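Local coordinates for phist (Plasmodium falciparum, PDB 4JLE), which binds the virulence factor PfEMP1, probably through its helical PHIST domain, and travels with it to knobs on the surface of the infected red cell, at residues K128-W131 with I132-R135. Sequence-based numbering, arbitrary orientation.
Sequences KREW and IEFR
The six-membered ring of W131 turns its edge to the face of F134 in an offset edge-to-face pair, the centroids 5.3 Å apart and the planes at 88°. W131 CZ3 comes closest, 3.6 Å from F134 CD2. F134 CG, anti to the backbone N (chi1 170°), stands beside the carbonyl carbon, which swings the ring alongside the indole; two broad apolar side chains thus share one side of the helix. R135, one turn after W131, bends at chi3 (-62°) and lays one guanidinium face over W131 O. That carbonyl still accepts the helical bond from R135 N at 3.0 Å. Arginine suits the place because its flat end can cover a carbonyl while its N-H groups reach outward: NH2 donates to a water (3.2 Å) that donates to K128 O, two turns back. E130 and E133 run alongside each other, OE2 to OE2 3.6 Å; such closeness would tend to raise the pKa of one, though solvent around exposed E133 should screen them. Within helix 117-163, the side bearing W131, F134 and R135 meets two helices of the second subunit: W131 packs on E51 of its helix 37-72, which R135 NH1 salt-bridges, and F134 on Q98 of its helix 77-110, where E130 also meets L102.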
ATOM      1  N   LYS B 128       2.485  -4.706 -17.299  1.00 56.58           N
ATOM      2  CA  LYS B 128       1.900  -6.048 -17.458  1.00 56.72           C
ATOM      3  C   LYS B 128       2.927  -7.166 -17.150  1.00 61.59           C
ATOM      4  O   LYS B 128       2.590  -8.114 -16.428  1.00 60.95           O
ATOM      5  CB  LYS B 128       1.291  -6.228 -18.855  1.00 59.95           C
ATOM      6  CG  LYS B 128       0.003  -5.425 -19.056  1.00 82.07           C
ATOM      7  CD  LYS B 128      -0.785  -5.864 -20.280  1.00100.94           C
ATOM      8  CE  LYS B 128      -2.062  -5.062 -20.455  1.00116.60           C
ATOM      9  NZ  LYS B 128      -2.941  -5.625 -21.520  1.00127.33           N
ATOM     10  N   ARG B 129       4.188  -7.009 -17.650  1.00 58.45           N
ATOM     11  CA  ARG B 129       5.284  -7.966 -17.426  1.00 59.02           C
ATOM     12  C   ARG B 129       5.668  -8.019 -15.946  1.00 59.59           C
ATOM     13  O   ARG B 129       5.822  -9.109 -15.405  1.00 60.41           O
ATOM     14  CB  ARG B 129       6.520  -7.653 -18.302  1.00 62.91           C
ATOM     15  CG  ARG B 129       6.453  -8.347 -19.658  1.00 79.75           C
ATOM     16  CD  ARG B 129       7.715  -8.222 -20.508  1.00 94.06           C
ATOM     17  NE  ARG B 129       7.966  -6.849 -20.962  1.00100.65           N
ATOM     18  CZ  ARG B 129       7.418  -6.280 -22.035  1.00103.59           C
ATOM     19  NH1 ARG B 129       6.565  -6.961 -22.797  1.00 82.80           N
ATOM     20  NH2 ARG B 129       7.712  -5.028 -22.350  1.00 85.32           N
ATOM     21  N   GLU B 130       5.762  -6.857 -15.287  1.00 53.09           N
ATOM     22  CA  GLU B 130       6.068  -6.738 -13.858  1.00 52.71           C
ATOM     23  C   GLU B 130       4.986  -7.378 -12.993  1.00 54.48           C
ATOM     24  O   GLU B 130       5.326  -7.979 -11.976  1.00 53.33           O
ATOM     25  CB  GLU B 130       6.251  -5.273 -13.445  1.00 53.97           C
ATOM     26  CG  GLU B 130       7.525  -4.635 -13.975  1.00 64.48           C
ATOM     27  CD  GLU B 130       8.817  -5.163 -13.383  1.00 91.07           C
ATOM     28  OE1 GLU B 130       9.114  -4.825 -12.212  1.00 94.65           O
ATOM     29  OE2 GLU B 130       9.533  -5.909 -14.093  1.00 75.34           O
ATOM     30  N   TRP B 131       3.696  -7.273 -13.400  1.00 49.87           N
ATOM     31  CA  TRP B 131       2.608  -7.886 -12.655  1.00 48.47           C
ATOM     32  C   TRP B 131       2.619  -9.417 -12.761  1.00 53.62           C
ATOM     33  O   TRP B 131       2.267 -10.089 -11.793  1.00 53.94           O
ATOM     34  CB  TRP B 131       1.271  -7.350 -13.111  1.00 45.79           C
ATOM     35  CG  TRP B 131       0.858  -6.102 -12.404  1.00 45.39           C
ATOM     36  CD1 TRP B 131       0.529  -4.907 -12.981  1.00 47.27           C
ATOM     37  CD2 TRP B 131       0.639  -5.944 -10.990  1.00 44.53           C
ATOM     38  NE1 TRP B 131       0.048  -4.049 -12.035  1.00 45.21           N
ATOM     39  CE2 TRP B 131       0.158  -4.635 -10.792  1.00 47.27           C
ATOM     40  CE3 TRP B 131       0.824  -6.781  -9.861  1.00 45.04           C
ATOM     41  CZ2 TRP B 131      -0.184  -4.154  -9.514  1.00 46.67           C
ATOM     42  CZ3 TRP B 131       0.482  -6.311  -8.603  1.00 45.41           C
ATOM     43  CH2 TRP B 131      -0.014  -5.018  -8.432  1.00 45.35           C
ATOM     44  N   ILE B 132       3.030  -9.960 -13.914  1.00 51.04           N
ATOM     45  CA  ILE B 132       3.116 -11.401 -14.105  1.00 51.18           C
ATOM     46  C   ILE B 132       4.237 -11.928 -13.195  1.00 53.29           C
ATOM     47  O   ILE B 132       4.020 -12.872 -12.458  1.00 55.67           O
ATOM     48  CB  ILE B 132       3.288 -11.779 -15.604  1.00 55.68           C
ATOM     49  CG1 ILE B 132       1.990 -11.472 -16.391  1.00 56.09           C
ATOM     50  CG2 ILE B 132       3.663 -13.272 -15.769  1.00 56.76           C
ATOM     51  CD1 ILE B 132       2.136 -11.442 -17.949  1.00 68.63           C
ATOM     52  N   GLU B 133       5.374 -11.263 -13.191  1.00 47.92           N
ATOM     53  CA  GLU B 133       6.545 -11.553 -12.372  1.00 47.48           C
ATOM     54  C   GLU B 133       6.218 -11.446 -10.870  1.00 50.40           C
ATOM     55  O   GLU B 133       6.619 -12.318 -10.086  1.00 52.24           O
ATOM     56  CB  GLU B 133       7.650 -10.571 -12.741  1.00 49.82           C
ATOM     57  CG  GLU B 133       9.009 -11.191 -12.987  1.00 69.51           C
ATOM     58  CD  GLU B 133      10.095 -10.141 -13.110  1.00109.11           C
ATOM     59  OE1 GLU B 133      10.854  -9.959 -12.130  1.00111.79           O
ATOM     60  OE2 GLU B 133      10.157  -9.467 -14.165  1.00110.91           O
ATOM     61  N   PHE B 134       5.450 -10.402 -10.475  1.00 44.06           N
ATOM     62  CA  PHE B 134       5.023 -10.207  -9.097  1.00 42.23           C
ATOM     63  C   PHE B 134       4.151 -11.412  -8.649  1.00 45.97           C
ATOM     64  O   PHE B 134       4.422 -12.017  -7.600  1.00 45.40           O
ATOM     65  CB  PHE B 134       4.255  -8.866  -8.931  1.00 42.79           C
ATOM     66  CG  PHE B 134       3.583  -8.720  -7.576  1.00 44.63           C
ATOM     67  CD1 PHE B 134       4.280  -8.196  -6.486  1.00 46.41           C
ATOM     68  CD2 PHE B 134       2.258  -9.135  -7.383  1.00 45.29           C
ATOM     69  CE1 PHE B 134       3.667  -8.083  -5.234  1.00 46.36           C
ATOM     70  CE2 PHE B 134       1.656  -9.058  -6.119  1.00 46.01           C
ATOM     71  CZ  PHE B 134       2.364  -8.545  -5.054  1.00 44.75           C
ATOM     72  N   ARG B 135       3.138 -11.766  -9.471  1.00 42.05           N
ATOM     73  CA  ARG B 135       2.203 -12.850  -9.177  1.00 42.37           C
ATOM     74  C   ARG B 135       2.890 -14.227  -9.024  1.00 50.07           C
ATOM     75  O   ARG B 135       2.560 -14.967  -8.089  1.00 49.83           O
ATOM     76  CB  ARG B 135       1.108 -12.889 -10.236  1.00 43.36           C
ATOM     77  CG  ARG B 135       0.002 -11.863  -9.957  1.00 51.19           C
ATOM     78  CD  ARG B 135      -1.260 -12.119 -10.778  1.00 52.02           C
ATOM     79  NE  ARG B 135      -1.004 -12.014 -12.218  1.00 56.75           N
ATOM     80  CZ  ARG B 135      -1.081 -10.876 -12.902  1.00 71.19           C
ATOM     81  NH1 ARG B 135      -1.459  -9.754 -12.300  1.00 53.47           N
ATOM     82  NH2 ARG B 135      -0.798 -10.855 -14.197  1.00 50.56           N
TER
HETATM   83  O   HOH W   1       0.068  -8.613 -16.302  1.00 61.10           O